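Local coordinates for protein malate dehydrogenase (Aeropyrum pernix, PDB 2D4A) that catalyses the reversible oxidation of (S)-malate to oxaloacetate, using either NAD or NADP as coenzyme, and works as a homotetramer, at residues Y62-G76 / K102-T116. Sequence-based numbering, arbitrary orientation.
Sequences YEDMRGSDIVLVTAG and KIKAYAKDAIVVITT
Val71 pairs with Val112, and Val73 with Ile114, where strands 70-73 and 111-114 run parallel as neighbours in the Rossmann-type coenzyme-binding domain; helix 86-106 supplies the beta-alpha-beta crossover between them. The axes of the short strands come within 4.7 Å and cross at -17°. A ladder of backbone hydrogen bonds fixes the register: Ile111 N gives to Asp69 O and Val71 N to Ile111 O, both at 2.8 Å and nearly straight (171° at the hydrogen), then Val113 N to Val71 O, Val73 N to Val113 O, and, more bent, Thr115 N to Val73 O at 2.9 Å. Strand 2-5 bonds to the other edge of 70-73, which makes 70-73 an interior strand.

Apolar packing sorts by sheet face. Ile70, Leu72, Ile111 and Val113 share one face, where helix 223-237 packs on Ile70, Ile111 and Val113. On the crossover-helix face, Val73 and Ile114 lie side by side, Val73 CB touching Ile114 CD1, while Val71 CG1 and Ile103 CD1 meet tip to tip. Met65 crosses Ile103 at nearly a right angle, bringing SD over the same CD1, and its chain bends at chi3 (95°) so that CE reaches Lys102 CB at 3.7 Å.

Aromatic contacts join residues 62-66 to the last turn of helix 86-106. Glu63 CA makes a CH-pi contact 4.0 Å from the Tyr106 ring centroid; Glu63 CG lies over that face too, Ala105 CB over the opposite one, and Met65 CE at the edge. Lys102 CG makes another, over the Tyr62 ring. A leucine replacing Tyr106 would probably deprive Glu63 of its flat support and open a gap beside Met65 CE.

Thr115 and Thr116 probably belong to the NADP(+) site, where Thr116 CG2 packs 3.5 Å from Gly76 CA.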
ATOM      1  N   TYR B  62     -26.078 -18.906  -4.158  1.00 35.10           N
ATOM      2  CA  TYR B  62     -25.007 -19.521  -3.370  1.00 36.45           C
ATOM      3  C   TYR B  62     -24.128 -20.497  -4.129  1.00 37.91           C
ATOM      4  O   TYR B  62     -23.081 -20.910  -3.627  1.00 39.01           O
ATOM      5  CB  TYR B  62     -25.580 -20.234  -2.148  1.00 34.22           C
ATOM      6  CG  TYR B  62     -26.120 -19.296  -1.106  1.00 32.22           C
ATOM      7  CD1 TYR B  62     -25.284 -18.710  -0.161  1.00 32.98           C
ATOM      8  CD2 TYR B  62     -27.461 -18.964  -1.090  1.00 31.76           C
ATOM      9  CE1 TYR B  62     -25.781 -17.810   0.774  1.00 32.90           C
ATOM     10  CE2 TYR B  62     -27.968 -18.071  -0.169  1.00 32.26           C
ATOM     11  CZ  TYR B  62     -27.134 -17.496   0.756  1.00 32.52           C
ATOM     12  OH  TYR B  62     -27.656 -16.599   1.653  1.00 31.52           O
ATOM     13  N   GLU B  63     -24.557 -20.884  -5.323  1.00 39.30           N
ATOM     14  CA  GLU B  63     -23.777 -21.809  -6.135  1.00 40.96           C
ATOM     15  C   GLU B  63     -22.596 -21.098  -6.780  1.00 40.08           C
ATOM     16  O   GLU B  63     -21.708 -21.738  -7.335  1.00 40.21           O
ATOM     17  CB  GLU B  63     -24.651 -22.425  -7.222  1.00 43.90           C
ATOM     18  CG  GLU B  63     -25.551 -23.531  -6.734  1.00 48.61           C
ATOM     19  CD  GLU B  63     -26.992 -23.303  -7.118  1.00 53.17           C
ATOM     20  OE1 GLU B  63     -27.671 -24.293  -7.496  1.00 53.07           O
ATOM     21  OE2 GLU B  63     -27.447 -22.134  -7.028  1.00 54.40           O
ATOM     22  N   ASP B  64     -22.583 -19.772  -6.700  1.00 39.09           N
ATOM     23  CA  ASP B  64     -21.494 -19.013  -7.289  1.00 38.84           C
ATOM     24  C   ASP B  64     -20.282 -18.867  -6.390  1.00 39.62           C
ATOM     25  O   ASP B  64     -19.427 -18.035  -6.671  1.00 40.80           O
ATOM     26  CB  ASP B  64     -21.961 -17.622  -7.695  1.00 36.70           C
ATOM     27  CG  ASP B  64     -23.042 -17.662  -8.734  1.00 36.32           C
ATOM     28  OD1 ASP B  64     -23.107 -18.658  -9.483  1.00 37.62           O
ATOM     29  OD2 ASP B  64     -23.820 -16.696  -8.818  1.00 35.56           O
ATOM     30  N   MET B  65     -20.201 -19.660  -5.322  1.00 40.08           N
ATOM     31  CA  MET B  65     -19.069 -19.578  -4.403  1.00 40.03           C
ATOM     32  C   MET B  65     -18.102 -20.738  -4.576  1.00 40.10           C
ATOM     33  O   MET B  65     -17.136 -20.852  -3.825  1.00 39.42           O
ATOM     34  CB  MET B  65     -19.548 -19.547  -2.941  1.00 41.24           C
ATOM     35  CG  MET B  65     -19.819 -20.932  -2.328  1.00 43.24           C
ATOM     36  SD  MET B  65     -20.195 -21.004  -0.525  1.00 44.42           S
ATOM     37  CE  MET B  65     -21.999 -20.984  -0.520  1.00 43.46           C
ATOM     38  N   ARG B  66     -18.360 -21.606  -5.549  1.00 40.85           N
ATOM     39  CA  ARG B  66     -17.481 -22.753  -5.766  1.00 41.67           C
ATOM     40  C   ARG B  66     -16.167 -22.278  -6.375  1.00 41.31           C
ATOM     41  O   ARG B  66     -16.149 -21.436  -7.271  1.00 42.29           O
ATOM     42  CB  ARG B  66     -18.151 -23.761  -6.692  1.00 42.07           C
ATOM     43  CG  ARG B  66     -18.270 -23.270  -8.102  1.00 42.98           C
ATOM     44  CD  ARG B  66     -19.528 -23.766  -8.746  1.00 42.61           C
ATOM     45  NE  ARG B  66     -19.729 -23.084 -10.013  1.00 43.66           N
ATOM     46  CZ  ARG B  66     -20.835 -23.162 -10.735  1.00 44.01           C
ATOM     47  NH1 ARG B  66     -21.855 -23.901 -10.309  1.00 45.08           N
ATOM     48  NH2 ARG B  66     -20.918 -22.496 -11.878  1.00 45.16           N
ATOM     49  N   GLY B  67     -15.065 -22.819  -5.884  1.00 40.89           N
ATOM     50  CA  GLY B  67     -13.781 -22.399  -6.394  1.00 40.38           C
ATOM     51  C   GLY B  67     -13.161 -21.357  -5.487  1.00 39.82           C
ATOM     52  O   GLY B  67     -12.110 -20.808  -5.816  1.00 41.97           O
ATOM     53  N   SER B  68     -13.802 -21.079  -4.351  1.00 38.72           N
ATOM     54  CA  SER B  68     -13.281 -20.093  -3.396  1.00 36.96           C
ATOM     55  C   SER B  68     -12.325 -20.728  -2.401  1.00 37.30           C
ATOM     56  O   SER B  68     -12.619 -21.759  -1.805  1.00 35.91           O
ATOM     57  CB  SER B  68     -14.406 -19.433  -2.588  1.00 35.22           C
ATOM     58  OG  SER B  68     -15.364 -18.809  -3.408  1.00 36.49           O
ATOM     59  N   ASP B  69     -11.189 -20.080  -2.216  1.00 38.89           N
ATOM     60  CA  ASP B  69     -10.194 -20.545  -1.282  1.00 40.52           C
ATOM     61  C   ASP B  69     -10.649 -20.172   0.125  1.00 38.00           C
ATOM     62  O   ASP B  69     -10.514 -20.946   1.070  1.00 36.86           O
ATOM     63  CB  ASP B  69      -8.853 -19.881  -1.597  1.00 46.03           C
ATOM     64  CG  ASP B  69      -8.371 -20.195  -2.993  1.00 53.03           C
ATOM     65  OD1 ASP B  69      -8.969 -19.673  -3.970  1.00 55.99           O
ATOM     66  OD2 ASP B  69      -7.400 -20.986  -3.121  1.00 57.62           O
ATOM     67  N   ILE B  70     -11.208 -18.974   0.237  1.00 35.66           N
ATOM     68  CA  ILE B  70     -11.673 -18.448   1.504  1.00 33.36           C
ATOM     69  C   ILE B  70     -13.111 -17.964   1.433  1.00 33.41           C
ATOM     70  O   ILE B  70     -13.500 -17.258   0.495  1.00 34.25           O
ATOM     71  CB  ILE B  70     -10.797 -17.271   1.941  1.00 32.16           C
ATOM     72  CG1 ILE B  70      -9.326 -17.706   1.895  1.00 31.76           C
ATOM     73  CG2 ILE B  70     -11.234 -16.771   3.323  1.00 28.90           C
ATOM     74  CD1 ILE B  70      -8.329 -16.585   2.057  1.00 34.00           C
ATOM     75  N   VAL B  71     -13.892 -18.355   2.433  1.00 32.18           N
ATOM     76  CA  VAL B  71     -15.289 -17.956   2.549  1.00 30.37           C
ATOM     77  C   VAL B  71     -15.428 -17.211   3.869  1.00 29.61           C
ATOM     78  O   VAL B  71     -15.269 -17.801   4.934  1.00 29.46           O
ATOM     79  CB  VAL B  71     -16.229 -19.174   2.567  1.00 29.99           C
ATOM     80  CG1 VAL B  71     -17.644 -18.719   2.903  1.00 30.64           C
ATOM     81  CG2 VAL B  71     -16.209 -19.872   1.215  1.00 28.82           C
ATOM     82  N   LEU B  72     -15.713 -15.916   3.797  1.00 28.49           N
ATOM     83  CA  LEU B  72     -15.860 -15.103   4.996  1.00 28.51           C
ATOM     84  C   LEU B  72     -17.334 -15.007   5.394  1.00 29.60           C
ATOM     85  O   LEU B  72     -18.150 -14.467   4.651  1.00 30.95           O
ATOM     86  CB  LEU B  72     -15.282 -13.701   4.757  1.00 27.11           C
ATOM     87  CG  LEU B  72     -13.815 -13.588   4.298  1.00 27.18           C
ATOM     88  CD1 LEU B  72     -13.451 -12.124   4.138  1.00 26.86           C
ATOM     89  CD2 LEU B  72     -12.883 -14.254   5.293  1.00 26.37           C
ATOM     90  N   VAL B  73     -17.666 -15.543   6.568  1.00 30.26           N
ATOM     91  CA  VAL B  73     -19.032 -15.533   7.080  1.00 29.79           C
ATOM     92  C   VAL B  73     -19.250 -14.366   8.048  1.00 30.32           C
ATOM     93  O   VAL B  73     -18.599 -14.257   9.096  1.00 28.88           O
ATOM     94  CB  VAL B  73     -19.355 -16.874   7.768  1.00 30.04           C
ATOM     95  CG1 VAL B  73     -20.750 -16.843   8.372  1.00 29.58           C
ATOM     96  CG2 VAL B  73     -19.246 -18.006   6.752  1.00 29.75           C
ATOM     97  N   THR B  74     -20.192 -13.506   7.669  1.00 30.65           N
ATOM     98  CA  THR B  74     -20.542 -12.296   8.411  1.00 30.11           C
ATOM     99  C   THR B  74     -22.058 -12.107   8.382  1.00 30.64           C
ATOM    100  O   THR B  74     -22.584 -11.116   8.883  1.00 31.03           O
ATOM    101  CB  THR B  74     -19.914 -11.088   7.731  1.00 29.03           C
ATOM    102  OG1 THR B  74     -20.542 -10.898   6.459  1.00 30.96           O
ATOM    103  CG2 THR B  74     -18.423 -11.323   7.483  1.00 27.78           C
ATOM    104  N   ALA B  75     -22.741 -13.084   7.803  1.00 31.54           N
ATOM    105  CA  ALA B  75     -24.183 -13.058   7.639  1.00 33.53           C
ATOM    106  C   ALA B  75     -25.066 -12.908   8.869  1.00 35.49           C
ATOM    107  O   ALA B  75     -26.265 -12.673   8.728  1.00 38.23           O
ATOM    108  CB  ALA B  75     -24.620 -14.282   6.864  1.00 32.90           C
ATOM    109  N   GLY B  76     -24.537 -12.952  10.028  1.00 35.71           N
ATOM    110  CA  GLY B  76     -25.479 -12.970  11.115  1.00 38.10           C
ATOM    111  C   GLY B  76     -26.314 -11.689  11.227  1.00 38.53           C
ATOM    112  O   GLY B  76     -26.495 -10.976  10.246  1.00 38.75           O
ATOM    113  N   LYS B 102     -24.873 -24.677   2.614  1.00 40.87           N
ATOM    114  CA  LYS B 102     -24.463 -24.117   1.329  1.00 39.69           C
ATOM    115  C   LYS B 102     -22.962 -24.325   1.156  1.00 39.66           C
ATOM    116  O   LYS B 102     -22.516 -24.792   0.106  1.00 39.37           O
ATOM    117  CB  LYS B 102     -24.771 -22.618   1.254  1.00 39.89           C
ATOM    118  CG  LYS B 102     -26.173 -22.238   1.677  1.00 40.91           C
ATOM    119  CD  LYS B 102     -27.203 -22.914   0.822  1.00 41.14           C
ATOM    120  CE  LYS B 102     -28.575 -22.767   1.417  1.00 41.13           C
ATOM    121  NZ  LYS B 102     -29.457 -23.816   0.826  1.00 44.94           N
ATOM    122  N   ILE B 103     -22.186 -23.971   2.184  1.00 38.49           N
ATOM    123  CA  ILE B 103     -20.724 -24.128   2.148  1.00 37.93           C
ATOM    124  C   ILE B 103     -20.380 -25.600   1.884  1.00 37.37           C
ATOM    125  O   ILE B 103     -19.538 -25.912   1.045  1.00 37.36           O
ATOM    126  CB  ILE B 103     -20.038 -23.700   3.509  1.00 38.21           C
ATOM    127  CG1 ILE B 103     -20.266 -22.208   3.804  1.00 37.34           C
ATOM    128  CG2 ILE B 103     -18.545 -24.006   3.463  1.00 35.73           C
ATOM    129  CD1 ILE B 103     -19.648 -21.261   2.798  1.00 40.85           C
ATOM    130  N   LYS B 104     -21.057 -26.490   2.610  1.00 36.77           N
ATOM    131  CA  LYS B 104     -20.856 -27.935   2.517  1.00 35.83           C
ATOM    132  C   LYS B 104     -21.040 -28.504   1.111  1.00 35.74           C
ATOM    133  O   LYS B 104     -20.388 -29.485   0.744  1.00 35.81           O
ATOM    134  CB  LYS B 104     -21.805 -28.647   3.500  1.00 36.14           C
ATOM    135  CG  LYS B 104     -21.599 -30.159   3.600  1.00 36.89           C
ATOM    136  CD  LYS B 104     -21.812 -30.715   5.014  1.00 37.86           C
ATOM    137  CE  LYS B 104     -23.104 -31.495   5.130  1.00 38.91           C
ATOM    138  NZ  LYS B 104     -24.260 -30.556   5.025  1.00 41.50           N
ATOM    139  N   ALA B 105     -21.914 -27.876   0.328  1.00 34.32           N
ATOM    140  CA  ALA B 105     -22.213 -28.321  -1.029  1.00 34.00           C
ATOM    141  C   ALA B 105     -21.439 -27.638  -2.161  1.00 35.68           C
ATOM    142  O   ALA B 105     -21.208 -28.251  -3.210  1.00 35.29           O
ATOM    143  CB  ALA B 105     -23.709 -28.183  -1.285  1.00 30.59           C
ATOM    144  N   TYR B 106     -21.025 -26.388  -1.959  1.00 37.06           N
ATOM    145  CA  TYR B 106     -20.328 -25.661  -3.020  1.00 37.40           C
ATOM    146  C   TYR B 106     -18.886 -25.251  -2.779  1.00 37.64           C
ATOM    147  O   TYR B 106     -18.212 -24.834  -3.721  1.00 37.44           O
ATOM    148  CB  TYR B 106     -21.129 -24.415  -3.396  1.00 37.90           C
ATOM    149  CG  TYR B 106     -22.600 -24.686  -3.568  1.00 38.91           C
ATOM    150  CD1 TYR B 106     -23.055 -25.556  -4.553  1.00 38.67           C
ATOM    151  CD2 TYR B 106     -23.538 -24.080  -2.738  1.00 40.16           C
ATOM    152  CE1 TYR B 106     -24.409 -25.814  -4.709  1.00 39.49           C
ATOM    153  CE2 TYR B 106     -24.892 -24.330  -2.886  1.00 40.41           C
ATOM    154  CZ  TYR B 106     -25.321 -25.197  -3.873  1.00 39.59           C
ATOM    155  OH  TYR B 106     -26.665 -25.432  -4.022  1.00 39.64           O
ATOM    156  N   ALA B 107     -18.404 -25.365  -1.546  1.00 37.11           N
ATOM    157  CA  ALA B 107     -17.029 -24.976  -1.257  1.00 38.41           C
ATOM    158  C   ALA B 107     -16.344 -25.866  -0.225  1.00 40.30           C
ATOM    159  O   ALA B 107     -15.777 -25.377   0.755  1.00 41.48           O
ATOM    160  CB  ALA B 107     -16.982 -23.523  -0.813  1.00 37.42           C
ATOM    161  N   LYS B 108     -16.384 -27.174  -0.478  1.00 41.62           N
ATOM    162  CA  LYS B 108     -15.797 -28.202   0.390  1.00 42.21           C
ATOM    163  C   LYS B 108     -14.353 -27.977   0.835  1.00 42.59           C
ATOM    164  O   LYS B 108     -13.995 -28.217   1.986  1.00 43.09           O
ATOM    165  CB  LYS B 108     -15.855 -29.562  -0.308  1.00 43.03           C
ATOM    166  CG  LYS B 108     -17.236 -30.082  -0.588  1.00 46.31           C
ATOM    167  CD  LYS B 108     -17.188 -31.489  -1.179  1.00 48.03           C
ATOM    168  CE  LYS B 108     -18.598 -32.059  -1.371  1.00 50.18           C
ATOM    169  NZ  LYS B 108     -19.350 -32.210  -0.086  1.00 51.79           N
ATOM    170  N   ASP B 109     -13.526 -27.523  -0.092  1.00 42.13           N
ATOM    171  CA  ASP B 109     -12.108 -27.315   0.163  1.00 42.72           C
ATOM    172  C   ASP B 109     -11.716 -25.926   0.682  1.00 40.68           C
ATOM    173  O   ASP B 109     -10.537 -25.669   0.937  1.00 40.70           O
ATOM    174  CB  ASP B 109     -11.366 -27.636  -1.132  1.00 45.34           C
ATOM    175  CG  ASP B 109     -12.148 -27.192  -2.358  1.00 50.29           C
ATOM    176  OD1 ASP B 109     -11.942 -27.758  -3.464  1.00 51.00           O
ATOM    177  OD2 ASP B 109     -12.977 -26.260  -2.203  1.00 51.38           O
ATOM    178  N   ALA B 110     -12.703 -25.049   0.858  1.00 37.26           N
ATOM    179  CA  ALA B 110     -12.472 -23.677   1.323  1.00 35.68           C
ATOM    180  C   ALA B 110     -12.206 -23.510   2.822  1.00 35.21           C
ATOM    181  O   ALA B 110     -12.537 -24.383   3.618  1.00 37.96           O
ATOM    182  CB  ALA B 110     -13.657 -22.809   0.932  1.00 34.83           C
ATOM    183  N   ILE B 111     -11.542 -22.415   3.195  1.00 32.92           N
ATOM    184  CA  ILE B 111     -11.300 -22.051   4.614  1.00 30.33           C
ATOM    185  C   ILE B 111     -12.398 -21.026   4.980  1.00 31.64           C
ATOM    186  O   ILE B 111     -12.725 -20.162   4.184  1.00 32.40           O
ATOM    187  CB  ILE B 111      -9.936 -21.443   4.881  1.00 28.80           C
ATOM    188  CG1 ILE B 111      -8.772 -22.334   4.415  1.00 27.38           C
ATOM    189  CG2 ILE B 111      -9.735 -21.210   6.395  1.00 23.83           C
ATOM    190  CD1 ILE B 111      -7.394 -21.725   4.550  1.00 24.66           C
ATOM    191  N   VAL B 112     -13.222 -21.404   6.111  1.00 21.05           N
ATOM    192  CA  VAL B 112     -14.255 -20.458   6.505  1.00 19.68           C
ATOM    193  C   VAL B 112     -13.868 -19.685   7.746  1.00 19.53           C
ATOM    194  O   VAL B 112     -13.181 -20.190   8.632  1.00 19.47           O
ATOM    195  CB  VAL B 112     -15.625 -21.149   6.705  1.00 19.74           C
ATOM    196  CG1 VAL B 112     -15.989 -21.806   5.428  1.00 22.08           C
ATOM    197  CG2 VAL B 112     -15.592 -22.190   7.814  1.00 20.89           C
ATOM    198  N   VAL B 113     -14.230 -18.394   7.746  1.00 28.27           N
ATOM    199  CA  VAL B 113     -13.869 -17.564   8.926  1.00 27.67           C
ATOM    200  C   VAL B 113     -15.174 -16.904   9.395  1.00 28.97           C
ATOM    201  O   VAL B 113     -15.855 -16.300   8.547  1.00 30.50           O
ATOM    202  CB  VAL B 113     -12.801 -16.525   8.618  1.00 26.13           C
ATOM    203  CG1 VAL B 113     -12.442 -15.670   9.844  1.00 24.02           C
ATOM    204  CG2 VAL B 113     -11.499 -17.140   8.095  1.00 22.68           C
ATOM    205  N   ILE B 114     -15.582 -17.082  10.565  1.00 28.27           N
ATOM    206  CA  ILE B 114     -16.843 -16.503  11.033  1.00 28.16           C
ATOM    207  C   ILE B 114     -16.590 -15.253  11.874  1.00 28.28           C
ATOM    208  O   ILE B 114     -15.603 -15.191  12.602  1.00 28.58           O
ATOM    209  CB  ILE B 114     -17.610 -17.499  11.931  1.00 29.69           C
ATOM    210  CG1 ILE B 114     -17.483 -18.923  11.370  1.00 30.82           C
ATOM    211  CG2 ILE B 114     -19.065 -17.076  12.062  1.00 27.81           C
ATOM    212  CD1 ILE B 114     -18.117 -19.112  10.020  1.00 35.79           C
ATOM    213  N   THR B 115     -17.472 -14.259  11.760  1.00 28.22           N
ATOM    214  CA  THR B 115     -17.370 -13.039  12.573  1.00 28.59           C
ATOM    215  C   THR B 115     -18.611 -12.980  13.468  1.00 29.22           C
ATOM    216  O   THR B 115     -18.584 -12.402  14.548  1.00 29.56           O
ATOM    217  CB  THR B 115     -17.348 -11.713  11.747  1.00 28.03           C
ATOM    218  OG1 THR B 115     -18.554 -11.609  10.990  1.00 31.21           O
ATOM    219  CG2 THR B 115     -16.154 -11.644  10.816  1.00 28.56           C
ATOM    220  N   THR B 116     -19.693 -13.595  12.999  1.00 30.06           N
ATOM    221  CA  THR B 116     -20.957 -13.621  13.715  1.00 31.20           C
ATOM    222  C   THR B 116     -20.810 -13.937  15.200  1.00 32.69           C
ATOM    223  O   THR B 116     -20.065 -14.844  15.581  1.00 32.78           O
ATOM    224  CB  THR B 116     -21.931 -14.641  13.087  1.00 32.67           C
ATOM    225  OG1 THR B 116     -21.867 -14.553  11.659  1.00 31.63           O
ATOM    226  CG2 THR B 116     -23.361 -14.356  13.534  1.00 33.91           C
TER